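Local coordinates for protein peptidoglycan glycosyltransferase (Eggerthella lenta, PDB 4MNR) that belongs to the penicillin-binding proteins, pairing a dimerisation domain with a large domain of the beta-lactamase-like superfamily, at residues S179-G184 against A428-D433; I189-T194 against W296-E301; M252-L257 against P282-L287; G265-I270 against T276-M281. One frame throughout, in Å; residues are numbered along the deposited sequence.

Contact 1: residues S179-G184 against A428-D433; sequences SLYAPG and AIVIED
Tyr181 holds CG anti to its carbonyl carbon, which carries the ring toward strand 425-431, while Val430 sets CG1 between its backbone N and carbonyl carbon (chi1 59°) and so lifts that methyl over the ring. Glu432, extended beyond CG, leads its carboxylate back to the phenol. The evidence for a CH-pi contact is the position of Val430 CG1, 4.2 Å from the Tyr181 ring centroid and close to the ring normal; its nearest ring atom is Tyr181 CZ at 4.0 Å, so the methyl is displaced toward the hydroxyl-bearing rim. Around the ring edge, near its plane, comes the carboxylate. Tyr181 OH donates to Glu432 OE2 at 2.7 Å, meeting the oxygen on its anti side and 32° out of the carboxylate plane, and the ring and carboxylate planes are turned 66° against each other. Glu432 CG adds a lateral touch on Tyr181 CE1 at 3.8 Å. One carboxylate oxygen is thus gripped twice, because Arg175 also forms a salt bridge to Glu432 OE2, an arrangement that would probably favour the charged carboxylate. Trp413 from strand 409-418 and Val321 from helix 321-332 pack against both Tyr181 and Val430, burying the phenol with its polar end satisfied. The segment 179-184 leads into the SxxK sequence motif at the head of helix 188-197, so the contact ties the approach to that motif onto the five-stranded antiparallel sheet characteristic of the penicillin-binding and beta-lactamase fold.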
loop_
_atom_site.group_PDB
_atom_site.type_symbol
_atom_site.label_atom_id
_atom_site.label_comp_id
_atom_site.label_asym_id
_atom_site.label_seq_id
_atom_site.Cartn_x
_atom_site.Cartn_y
_atom_site.Cartn_z
ATOM N N SER A 179 -8.030 2.954 4.369
ATOM C CA SER A 179 -9.084 2.397 3.516
ATOM C C SER A 179 -8.760 0.988 3.006
ATOM O O SER A 179 -7.650 0.738 2.545
ATOM C CB SER A 179 -9.290 3.322 2.309
ATOM O OG SER A 179 -9.764 4.591 2.727
ATOM N N LEU A 180 -9.738 0.079 3.047
ATOM C CA LEU A 180 -9.545 -1.258 2.470
ATOM C C LEU A 180 -9.927 -1.303 1.000
ATOM O O LEU A 180 -10.980 -0.795 0.607
ATOM C CB LEU A 180 -10.371 -2.314 3.207
ATOM C CG LEU A 180 -9.931 -2.627 4.631
ATOM C CD1 LEU A 180 -10.897 -3.643 5.249
ATOM C CD2 LEU A 180 -8.508 -3.147 4.642
ATOM N N TYR A 181 -9.098 -1.961 0.211
ATOM C CA TYR A 181 -9.350 -2.146 -1.218
ATOM C C TYR A 181 -9.246 -3.624 -1.580
ATOM O O TYR A 181 -8.528 -4.376 -0.930
ATOM C CB TYR A 181 -8.276 -1.429 -2.037
ATOM C CG TYR A 181 -8.332 0.089 -2.074
ATOM C CD1 TYR A 181 -9.098 0.741 -3.030
ATOM C CD2 TYR A 181 -7.595 0.858 -1.185
ATOM C CE1 TYR A 181 -9.146 2.119 -3.090
ATOM C CE2 TYR A 181 -7.646 2.240 -1.232
ATOM C CZ TYR A 181 -8.415 2.862 -2.191
ATOM O OH TYR A 181 -8.472 4.240 -2.268
ATOM N N ALA A 182 -9.935 -4.040 -2.641
ATOM C CA ALA A 182 -9.604 -5.327 -3.256
ATOM C C ALA A 182 -8.285 -5.145 -4.003
ATOM O O ALA A 182 -8.152 -4.216 -4.811
ATOM C CB ALA A 182 -10.680 -5.726 -4.230
ATOM N N PRO A 183 -7.306 -6.027 -3.750
ATOM C CA PRO A 183 -5.994 -5.819 -4.380
ATOM C C PRO A 183 -5.938 -6.346 -5.805
ATOM O O PRO A 183 -4.995 -6.029 -6.540
ATOM C CB PRO A 183 -5.044 -6.621 -3.487
ATOM C CG PRO A 183 -5.906 -7.744 -2.948
ATOM C CD PRO A 183 -7.283 -7.114 -2.747
ATOM N N GLY A 184 -6.913 -7.170 -6.179
ATOM C CA GLY A 184 -6.866 -7.802 -7.482
ATOM C C GLY A 184 -5.555 -8.542 -7.686
ATOM O O GLY A 184 -4.948 -9.074 -6.742
ATOM N N ALA A 428 3.792 1.181 -3.822
ATOM C CA ALA A 428 2.465 0.590 -4.037
ATOM C C ALA A 428 1.544 1.745 -4.399
ATOM O O ALA A 428 1.551 2.779 -3.733
ATOM C CB ALA A 428 1.952 -0.109 -2.775
ATOM N N ILE A 429 0.771 1.575 -5.462
ATOM C CA ILE A 429 -0.123 2.643 -5.896
ATOM C C ILE A 429 -1.418 2.027 -6.381
ATOM O O ILE A 429 -1.412 0.966 -7.019
ATOM C CB ILE A 429 0.532 3.512 -7.002
ATOM C CG1 ILE A 429 -0.394 4.655 -7.435
ATOM C CG2 ILE A 429 0.903 2.684 -8.206
ATOM C CD1 ILE A 429 0.350 5.742 -8.254
ATOM N N VAL A 430 -2.535 2.659 -6.032
ATOM C CA VAL A 430 -3.819 2.276 -6.617
ATOM C C VAL A 430 -4.465 3.517 -7.210
ATOM O O VAL A 430 -4.491 4.587 -6.588
ATOM C CB VAL A 430 -4.781 1.589 -5.606
ATOM C CG1 VAL A 430 -5.069 2.516 -4.419
ATOM C CG2 VAL A 430 -6.084 1.169 -6.331
ATOM N N ILE A 431 -4.939 3.388 -8.440
ATOM C CA ILE A 431 -5.716 4.450 -9.074
ATOM C C ILE A 431 -7.141 3.937 -9.248
ATOM O O ILE A 431 -7.386 3.032 -10.045
ATOM C CB ILE A 431 -5.170 4.785 -10.478
ATOM C CG1 ILE A 431 -3.689 5.162 -10.417
ATOM C CG2 ILE A 431 -6.001 5.904 -11.111
ATOM C CD1 ILE A 431 -3.416 6.426 -9.669
ATOM N N GLU A 432 -8.091 4.513 -8.522
ATOM C CA GLU A 432 -9.478 4.052 -8.638
ATOM C C GLU A 432 -10.089 4.371 -10.009
ATOM O O GLU A 432 -9.879 5.458 -10.564
ATOM C CB GLU A 432 -10.354 4.650 -7.536
ATOM C CG GLU A 432 -9.921 4.263 -6.125
ATOM C CD GLU A 432 -10.748 4.936 -5.055
ATOM O OE1 GLU A 432 -11.979 5.089 -5.239
ATOM O OE2 GLU A 432 -10.163 5.322 -4.023
ATOM N N ASP A 433 -10.839 3.415 -10.550
ATOM C CA ASP A 433 -11.514 3.607 -11.840
ATOM C C ASP A 433 -10.537 4.041 -12.925
ATOM O O ASP A 433 -10.837 4.938 -13.714
ATOM C CB ASP A 433 -12.633 4.640 -11.704
ATOM C CG ASP A 433 -13.539 4.349 -10.528
ATOM O OD1 ASP A 433 -14.044 3.208 -10.451
ATOM O OD2 ASP A 433 -13.717 5.243 -9.670
#

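Contact 2: residues I189-T194 against W296-E301; sequences IVTLAT and WAAAGE
Thr191 lies over the last turn of helix 291-298, its methyl CG2 resting 3.9 Å from Ala298 CB and its hydroxyl reaching the carbonyl of the same residue. The bond is short and well directed: Thr191 OG1 donates to Ala298 O at 2.7 Å, in the carbonyl plane and on a lone pair, with a C=O...donor angle of 123°. Its torsion explains the double use of the side chain, since OG1 stands beside the backbone N (chi1 -51°) and CG2 anti to it, which lets both branches meet Ala298. The backbones come close as well, with Thr191 CA and Ala298 CA 5.8 Å apart. This carbonyl belongs to a helix terminus that closes in a Schellman motif: Glu301 N returns to Trp296 O at 2.9 Å, Gly300 N returns to Ala297 O at 2.9 Å, and Gly300 takes the positive phi that the motif needs. Thr191 therefore supplies a donor to a buried carbonyl of the final turn from a neighbouring helix. A second threonine on helix 188-197 turns inward to its own backbone, Thr194 OG1 donating to Val190 O at 2.8 Å from 36° above the carbonyl plane, opposite the face used by Thr194 N. Phe245 and Met252 of helix 242-263 also pack on the Thr191 side chain.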
loop_
_atom_site.group_PDB
_atom_site.type_symbol
_atom_site.label_atom_id
_atom_site.label_comp_id
_atom_site.label_asym_id
_atom_site.label_seq_id
_atom_site.Cartn_x
_atom_site.Cartn_y
_atom_site.Cartn_z
ATOM N N ILE A 189 1.241 -11.880 -5.826
ATOM C CA ILE A 189 2.554 -11.952 -5.176
ATOM C C ILE A 189 2.468 -12.887 -3.961
ATOM O O ILE A 189 3.333 -13.745 -3.751
ATOM C CB ILE A 189 3.025 -10.571 -4.690
ATOM C CG1 ILE A 189 3.259 -9.618 -5.869
ATOM C CG2 ILE A 189 4.293 -10.719 -3.853
ATOM C CD1 ILE A 189 3.555 -8.198 -5.432
ATOM N N VAL A 190 1.403 -12.741 -3.172
ATOM C CA VAL A 190 1.187 -13.595 -1.996
ATOM C C VAL A 190 0.924 -15.055 -2.369
ATOM O O VAL A 190 1.539 -15.964 -1.807
ATOM C CB VAL A 190 0.031 -13.079 -1.103
ATOM C CG1 VAL A 190 -0.213 -14.025 0.080
ATOM C CG2 VAL A 190 0.347 -11.686 -0.599
ATOM N N THR A 191 0.019 -15.275 -3.318
ATOM C CA THR A 191 -0.280 -16.623 -3.784
ATOM C C THR A 191 0.954 -17.345 -4.323
ATOM O O THR A 191 1.224 -18.482 -3.943
ATOM C CB THR A 191 -1.379 -16.594 -4.837
ATOM O OG1 THR A 191 -2.478 -15.843 -4.312
ATOM C CG2 THR A 191 -1.864 -18.012 -5.156
ATOM N N LEU A 192 1.698 -16.669 -5.191
ATOM C CA LEU A 192 2.933 -17.226 -5.762
ATOM C C LEU A 192 3.962 -17.533 -4.685
ATOM O O LEU A 192 4.551 -18.620 -4.650
ATOM C CB LEU A 192 3.526 -16.232 -6.754
ATOM C CG LEU A 192 4.844 -16.678 -7.390
ATOM C CD1 LEU A 192 4.645 -17.965 -8.198
ATOM C CD2 LEU A 192 5.406 -15.557 -8.252
ATOM N N ALA A 193 4.204 -16.568 -3.803
ATOM C CA ALA A 193 5.186 -16.774 -2.741
ATOM C C ALA A 193 4.809 -17.953 -1.851
ATOM O O ALA A 193 5.659 -18.726 -1.438
ATOM C CB ALA A 193 5.350 -15.495 -1.904
ATOM N N THR A 194 3.517 -18.094 -1.569
ATOM C CA THR A 194 3.050 -19.185 -0.739
ATOM C C THR A 194 3.243 -20.522 -1.444
ATOM O O THR A 194 3.665 -21.502 -0.833
ATOM C CB THR A 194 1.566 -18.974 -0.360
ATOM O OG1 THR A 194 1.458 -17.758 0.400
ATOM C CG2 THR A 194 1.090 -20.120 0.506
ATOM N N TRP A 296 -10.941 -17.466 -6.674
ATOM C CA TRP A 296 -10.873 -16.018 -6.848
ATOM C C TRP A 296 -10.000 -15.322 -5.802
ATOM O O TRP A 296 -9.309 -14.354 -6.112
ATOM C CB TRP A 296 -12.282 -15.418 -6.857
ATOM C CG TRP A 296 -12.905 -15.410 -8.232
ATOM C CD1 TRP A 296 -14.038 -16.057 -8.629
ATOM C CD2 TRP A 296 -12.421 -14.709 -9.381
ATOM N NE1 TRP A 296 -14.298 -15.794 -9.956
ATOM C CE2 TRP A 296 -13.313 -14.974 -10.441
ATOM C CE3 TRP A 296 -11.314 -13.891 -9.620
ATOM C CZ2 TRP A 296 -13.134 -14.442 -11.716
ATOM C CZ3 TRP A 296 -11.135 -13.365 -10.893
ATOM C CH2 TRP A 296 -12.042 -13.646 -11.921
ATOM N N ALA A 297 -10.022 -15.807 -4.568
ATOM C CA ALA A 297 -9.163 -15.216 -3.540
ATOM C C ALA A 297 -7.697 -15.357 -3.929
ATOM O O ALA A 297 -6.890 -14.441 -3.713
ATOM C CB ALA A 297 -9.414 -15.867 -2.177
ATOM N N ALA A 298 -7.346 -16.502 -4.508
ATOM C CA ALA A 298 -5.960 -16.723 -4.935
ATOM C C ALA A 298 -5.563 -15.731 -6.013
ATOM O O ALA A 298 -4.382 -15.391 -6.158
ATOM C CB ALA A 298 -5.763 -18.155 -5.425
ATOM N N ALA A 299 -6.550 -15.251 -6.761
ATOM C CA ALA A 299 -6.304 -14.262 -7.805
ATOM C C ALA A 299 -6.517 -12.841 -7.306
ATOM O O ALA A 299 -6.481 -11.886 -8.090
ATOM C CB ALA A 299 -7.200 -14.524 -8.998
ATOM N N GLY A 300 -6.755 -12.688 -6.013
ATOM C CA GLY A 300 -6.858 -11.359 -5.440
ATOM C C GLY A 300 -8.237 -10.715 -5.403
ATOM O O GLY A 300 -8.346 -9.533 -5.067
ATOM N N GLU A 301 -9.293 -11.461 -5.742
ATOM C CA GLU A 301 -10.632 -10.888 -5.730
ATOM C C GLU A 301 -11.462 -11.417 -4.562
ATOM O O GLU A 301 -11.613 -12.628 -4.399
ATOM C CB GLU A 301 -11.360 -11.174 -7.049
ATOM C CG GLU A 301 -10.791 -10.401 -8.245
ATOM C CD GLU A 301 -11.075 -8.903 -8.186
ATOM O OE1 GLU A 301 -11.827 -8.447 -7.293
ATOM O OE2 GLU A 301 -10.545 -8.179 -9.049
#

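Contact 3: residues M252-L257 against P282-L287; sequences MGADKL and PSAEDL
Ala254 CB sits against the first turn of helix 284-289, touching Ala284 O at 3.5 Å and Leu287 CB at 3.6 Å. Ala284 CB faces it at 4.3 Å from Ala254 CB, and the small side chains let the backbones draw together until Ala254 CA and Ala284 CA are 5.0 Å apart. At the exposed margin Asp255 bends its carboxylate back, although its CB starts away from the partner, so that Asp255 OD1 lies 3.4 Å from Ala284 CB. One shell out, a cap and a kink shape the two backbones. Ser283 is the N-cap of helix 284-289: Ser283 OG accepts from Asp286 N at 3.0 Å with an N-H...acceptor angle of 161°. Ser313 reinforces this end through its OG, bonded both to Ser283 N and to Asp286 OD2. On the other side Ala254 follows a kink in helix 242-263, where Gly253 adopts a positive phi of 87° and the helical bonding picks up again with Leu257 N to Gly253 O at 3.1 Å. Leu294 of the next helix touches both Leu257 and Leu287, closing the inner side of the junction, and Gln288 packs on Ala254 and Asp255. Shape rather than directed polar bonding accounts for the contact between the two segments, while the Asp255 carboxylate, beside the first turn but not bonded to it, may gain at most a slight stabilisation of its charge from the helix N-terminus.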
loop_
_atom_site.group_PDB
_atom_site.type_symbol
_atom_site.label_atom_id
_atom_site.label_comp_id
_atom_site.label_asym_id
_atom_site.label_seq_id
_atom_site.Cartn_x
_atom_site.Cartn_y
_atom_site.Cartn_z
HETATM N N MSE A 252 -3.519 -25.646 -3.820
HETATM C CA MSE A 252 -2.874 -25.453 -2.521
HETATM C C MSE A 252 -3.860 -25.616 -1.369
HETATM O O MSE A 252 -3.478 -26.028 -0.271
HETATM C CB MSE A 252 -2.126 -24.118 -2.432
HETATM C CG MSE A 252 -2.990 -22.896 -2.204
HETATM SE SE MSE A 252 -1.895 -21.321 -1.785
HETATM C CE MSE A 252 -0.801 -21.265 -3.406
ATOM N N GLY A 253 -5.131 -25.314 -1.626
ATOM C CA GLY A 253 -6.153 -25.502 -0.615
ATOM C C GLY A 253 -6.303 -24.307 0.303
ATOM O O GLY A 253 -5.412 -23.454 0.418
ATOM N N ALA A 254 -7.444 -24.264 0.986
ATOM C CA ALA A 254 -7.792 -23.114 1.814
ATOM C C ALA A 254 -6.824 -22.893 2.975
ATOM O O ALA A 254 -6.417 -21.758 3.230
ATOM C CB ALA A 254 -9.228 -23.256 2.330
ATOM N N ASP A 255 -6.461 -23.968 3.681
ATOM C CA ASP A 255 -5.573 -23.843 4.843
ATOM C C ASP A 255 -4.275 -23.133 4.464
ATOM O O ASP A 255 -3.863 -22.175 5.131
ATOM C CB ASP A 255 -5.252 -25.212 5.448
ATOM C CG ASP A 255 -6.462 -25.877 6.082
ATOM O OD1 ASP A 255 -7.256 -25.184 6.753
ATOM O OD2 ASP A 255 -6.613 -27.106 5.912
ATOM N N LYS A 256 -3.649 -23.584 3.378
ATOM C CA LYS A 256 -2.369 -23.005 2.950
ATOM C C LYS A 256 -2.526 -21.583 2.431
ATOM O O LYS A 256 -1.666 -20.738 2.674
ATOM C CB LYS A 256 -1.714 -23.852 1.855
ATOM C CG LYS A 256 -0.995 -25.100 2.331
ATOM C CD LYS A 256 -0.202 -25.715 1.176
ATOM C CE LYS A 256 0.558 -26.961 1.606
ATOM N NZ LYS A 256 -0.360 -28.096 1.889
ATOM N N LEU A 257 -3.609 -21.304 1.704
ATOM C CA LEU A 257 -3.746 -19.961 1.152
ATOM C C LEU A 257 -3.972 -18.956 2.279
ATOM O O LEU A 257 -3.376 -17.881 2.290
ATOM C CB LEU A 257 -4.850 -19.873 0.090
ATOM C CG LEU A 257 -5.021 -18.457 -0.479
ATOM C CD1 LEU A 257 -3.761 -17.979 -1.223
ATOM C CD2 LEU A 257 -6.244 -18.366 -1.382
ATOM N N PRO A 282 -10.704 -14.402 4.361
ATOM C CA PRO A 282 -11.721 -15.287 4.934
ATOM C C PRO A 282 -11.073 -16.381 5.771
ATOM O O PRO A 282 -9.872 -16.633 5.633
ATOM C CB PRO A 282 -12.372 -15.925 3.700
ATOM C CG PRO A 282 -12.053 -15.017 2.575
ATOM C CD PRO A 282 -10.713 -14.406 2.892
ATOM N N SER A 283 -11.863 -17.030 6.618
ATOM C CA SER A 283 -11.369 -18.171 7.371
ATOM C C SER A 283 -11.138 -19.327 6.407
ATOM O O SER A 283 -11.765 -19.397 5.347
ATOM C CB SER A 283 -12.377 -18.581 8.450
ATOM O OG SER A 283 -13.560 -19.118 7.879
ATOM N N ALA A 284 -10.233 -20.232 6.766
ATOM C CA ALA A 284 -10.023 -21.427 5.960
ATOM C C ALA A 284 -11.312 -22.236 5.893
ATOM O O ALA A 284 -11.613 -22.845 4.868
ATOM C CB ALA A 284 -8.889 -22.267 6.526
ATOM N N GLU A 285 -12.080 -22.222 6.985
ATOM C CA GLU A 285 -13.359 -22.923 7.038
ATOM C C GLU A 285 -14.341 -22.434 5.974
ATOM O O GLU A 285 -14.971 -23.241 5.291
ATOM C CB GLU A 285 -13.990 -22.801 8.428
ATOM C CG GLU A 285 -13.392 -23.730 9.479
ATOM C CD GLU A 285 -14.049 -23.571 10.845
ATOM O OE1 GLU A 285 -14.907 -22.673 10.997
ATOM O OE2 GLU A 285 -13.708 -24.346 11.766
ATOM N N ASP A 286 -14.466 -21.117 5.828
ATOM C CA ASP A 286 -15.329 -20.553 4.788
ATOM C C ASP A 286 -14.822 -20.823 3.368
ATOM O O ASP A 286 -15.608 -21.116 2.473
ATOM C CB ASP A 286 -15.565 -19.050 5.010
ATOM C CG ASP A 286 -16.654 -18.774 6.040
ATOM O OD1 ASP A 286 -17.556 -19.624 6.198
ATOM O OD2 ASP A 286 -16.617 -17.705 6.687
ATOM N N LEU A 287 -13.515 -20.718 3.146
ATOM C CA LEU A 287 -12.985 -20.970 1.812
ATOM C C LEU A 287 -13.098 -22.426 1.402
ATOM O O LEU A 287 -13.226 -22.736 0.214
ATOM C CB LEU A 287 -11.526 -20.529 1.713
ATOM C CG LEU A 287 -11.315 -19.030 1.585
ATOM C CD1 LEU A 287 -9.845 -18.706 1.310
ATOM C CD2 LEU A 287 -12.203 -18.506 0.474
#

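Contact 4: residues G265-I270 against T276-M281; sequences GFNKEI and TPESLM
Two loop segments run roughly antiparallel, their end-to-end directions 152° apart, and Asn267, set in a type II turn from Gly265 to Lys268 just after a Schellman helix end, joins them through backbone and side chain. Asn267 N donates to Ser279 O at 2.8 Å with an N-H...acceptor angle of 161°. The side-chain amide then pairs with both backbone polar atoms of Met281: Asn267 OD1 accepts from Met281 N at 3.0 Å, the donor lying 36° above the amide plane, and Asn267 ND2 gives a weak bond of 3.3 Å to Met281 O. Glu262 OE2 is a second acceptor for that ND2. Phe266 meets Leu280 O at its edge, Phe266 CD2 being 3.5 Å away, while Met281 CG packs 3.8 Å from Phe266 CB and the selenium is looser, Met281 SE lying obliquely 5.3 Å from the Phe266 ring centroid, a Met-aromatic contact. A water donates to Gly265 O and accepts from Ser279 N, spanning the loops, while its bond to Lys268 O is unusually short and doubtful; a second links Ile270 N with Thr276 O. Glu278, its CG anti to the backbone N, lies extended along the turn. Glu278 OE2 stands 3.0 Å from Asn267 O, two acceptors, and Glu278 OE1 is 4.7 Å from Glu269 OE1, surroundings that may raise the proton affinity of Glu278, whose side chain neighbours an acetic acid molecule, probably from the crystallisation liquor.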
loop_
_atom_site.group_PDB
_atom_site.type_symbol
_atom_site.label_atom_id
_atom_site.label_comp_id
_atom_site.label_asym_id
_atom_site.label_seq_id
_atom_site.Cartn_x
_atom_site.Cartn_y
_atom_site.Cartn_z
ATOM N N GLY A 265 0.679 -10.619 6.775
ATOM C CA GLY A 265 0.060 -9.597 7.597
ATOM C C GLY A 265 -1.450 -9.504 7.544
ATOM O O GLY A 265 -2.044 -8.713 8.279
ATOM N N PHE A 266 -2.086 -10.300 6.691
ATOM C CA PHE A 266 -3.544 -10.323 6.688
ATOM C C PHE A 266 -4.078 -10.866 8.018
ATOM O O PHE A 266 -3.486 -11.764 8.626
ATOM C CB PHE A 266 -4.075 -11.109 5.475
ATOM C CG PHE A 266 -3.931 -10.366 4.174
ATOM C CD1 PHE A 266 -2.704 -10.292 3.538
ATOM C CD2 PHE A 266 -5.018 -9.715 3.605
ATOM C CE1 PHE A 266 -2.551 -9.596 2.351
ATOM C CE2 PHE A 266 -4.885 -9.018 2.410
ATOM C CZ PHE A 266 -3.650 -8.948 1.777
ATOM N N ASN A 267 -5.194 -10.296 8.475
ATOM C CA ASN A 267 -5.825 -10.664 9.747
ATOM C C ASN A 267 -4.965 -10.388 10.969
ATOM O O ASN A 267 -5.168 -11.000 12.024
ATOM C CB ASN A 267 -6.295 -12.121 9.762
ATOM C CG ASN A 267 -7.384 -12.393 8.746
ATOM O OD1 ASN A 267 -8.135 -11.493 8.362
ATOM N ND2 ASN A 267 -7.494 -13.641 8.329
ATOM N N LYS A 268 -4.012 -9.475 10.823
ATOM C CA LYS A 268 -3.216 -9.005 11.956
ATOM C C LYS A 268 -3.458 -7.511 12.159
ATOM O O LYS A 268 -3.530 -6.747 11.208
ATOM C CB LYS A 268 -1.728 -9.230 11.698
ATOM C CG LYS A 268 -1.353 -10.646 11.311
ATOM C CD LYS A 268 -1.477 -11.608 12.481
ATOM C CE LYS A 268 -1.103 -13.016 12.056
ATOM N NZ LYS A 268 0.184 -13.024 11.308
ATOM N N GLU A 269 -3.598 -7.098 13.410
ATOM C CA GLU A 269 -3.663 -5.680 13.696
ATOM C C GLU A 269 -2.239 -5.155 13.698
ATOM O O GLU A 269 -1.400 -5.590 14.481
ATOM C CB GLU A 269 -4.377 -5.410 15.022
ATOM C CG GLU A 269 -5.898 -5.362 14.882
ATOM C CD GLU A 269 -6.623 -5.491 16.209
ATOM O OE1 GLU A 269 -6.776 -6.633 16.695
ATOM O OE2 GLU A 269 -7.045 -4.452 16.763
ATOM N N ILE A 270 -1.963 -4.250 12.777
ATOM C CA ILE A 270 -0.629 -3.693 12.660
ATOM C C ILE A 270 -0.622 -2.307 13.275
ATOM O O ILE A 270 -1.452 -1.466 12.946
ATOM C CB ILE A 270 -0.166 -3.689 11.197
ATOM C CG1 ILE A 270 0.178 -5.128 10.784
ATOM C CG2 ILE A 270 1.039 -2.767 11.009
ATOM C CD1 ILE A 270 -0.008 -5.420 9.311
ATOM N N THR A 276 -5.418 2.572 10.711
ATOM C CA THR A 276 -5.235 1.626 9.618
ATOM C C THR A 276 -6.094 0.402 9.908
ATOM O O THR A 276 -5.863 -0.304 10.896
ATOM C CB THR A 276 -3.757 1.188 9.494
ATOM O OG1 THR A 276 -2.908 2.339 9.415
ATOM C CG2 THR A 276 -3.552 0.343 8.251
ATOM N N PRO A 277 -7.109 0.153 9.070
ATOM C CA PRO A 277 -7.947 -1.024 9.317
ATOM C C PRO A 277 -7.155 -2.303 9.060
ATOM O O PRO A 277 -6.270 -2.339 8.207
ATOM C CB PRO A 277 -9.074 -0.878 8.287
ATOM C CG PRO A 277 -8.452 -0.083 7.163
ATOM C CD PRO A 277 -7.487 0.870 7.840
ATOM N N GLU A 278 -7.479 -3.344 9.814
ATOM C CA GLU A 278 -6.899 -4.661 9.599
ATOM C C GLU A 278 -7.200 -5.121 8.169
ATOM O O GLU A 278 -8.348 -5.020 7.721
ATOM C CB GLU A 278 -7.560 -5.614 10.595
ATOM C CG GLU A 278 -6.936 -6.969 10.725
ATOM C CD GLU A 278 -7.670 -7.818 11.755
ATOM O OE1 GLU A 278 -8.564 -7.287 12.446
ATOM O OE2 GLU A 278 -7.368 -9.019 11.867
ATOM N N SER A 279 -6.187 -5.620 7.458
ATOM C CA SER A 279 -6.428 -6.244 6.152
ATOM C C SER A 279 -7.025 -7.621 6.404
ATOM O O SER A 279 -6.718 -8.258 7.411
ATOM C CB SER A 279 -5.133 -6.333 5.338
ATOM O OG SER A 279 -4.676 -5.038 4.986
ATOM N N LEU A 280 -7.905 -8.068 5.510
ATOM C CA LEU A 280 -8.776 -9.200 5.819
ATOM C C LEU A 280 -8.665 -10.360 4.840
ATOM O O LEU A 280 -8.498 -10.161 3.635
ATOM C CB LEU A 280 -10.236 -8.738 5.856
ATOM C CG LEU A 280 -10.534 -7.574 6.799
ATOM C CD1 LEU A 280 -11.969 -7.100 6.646
ATOM C CD2 LEU A 280 -10.265 -8.032 8.198
HETATM N N MSE A 281 -8.757 -11.573 5.388
HETATM C CA MSE A 281 -8.874 -12.811 4.608
HETATM C C MSE A 281 -9.989 -13.648 5.203
HETATM O O MSE A 281 -10.203 -13.637 6.413
HETATM C CB MSE A 281 -7.578 -13.630 4.660
HETATM C CG MSE A 281 -6.557 -13.266 3.624
HETATM SE SE MSE A 281 -7.060 -13.654 1.777
HETATM C CE MSE A 281 -6.795 -15.571 1.609
HETATM O O HOH W 1 -3.520 -6.356 8.730
HETATM O O HOH W 2 -3.856 -2.843 10.747
#

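Overall arrangement
Contacts 2, 3 and 4 all lie within the loop that contact 1 closes along the chain. Along the chain, segment 179-184 precedes and segment 189-194 follows the SxxK sequence motif; the centres of contacts 1 and 2 are 15 Å apart, and they touch where Pro183 CD reaches Gly300 O at 3.5 Å. Leu180 turns to contact 4 instead, Leu180 CD2 lying 3.6 Å from Glu278 O. Leu257 of contact 3 reaches both contact 2 and contact 4, with Leu257 CD2 3.8 Å from Ala298 N and Leu257 CG 4.0 Å from Met281 CE. A bound magnesium ion is about 13 Å from the Thr191 side chain.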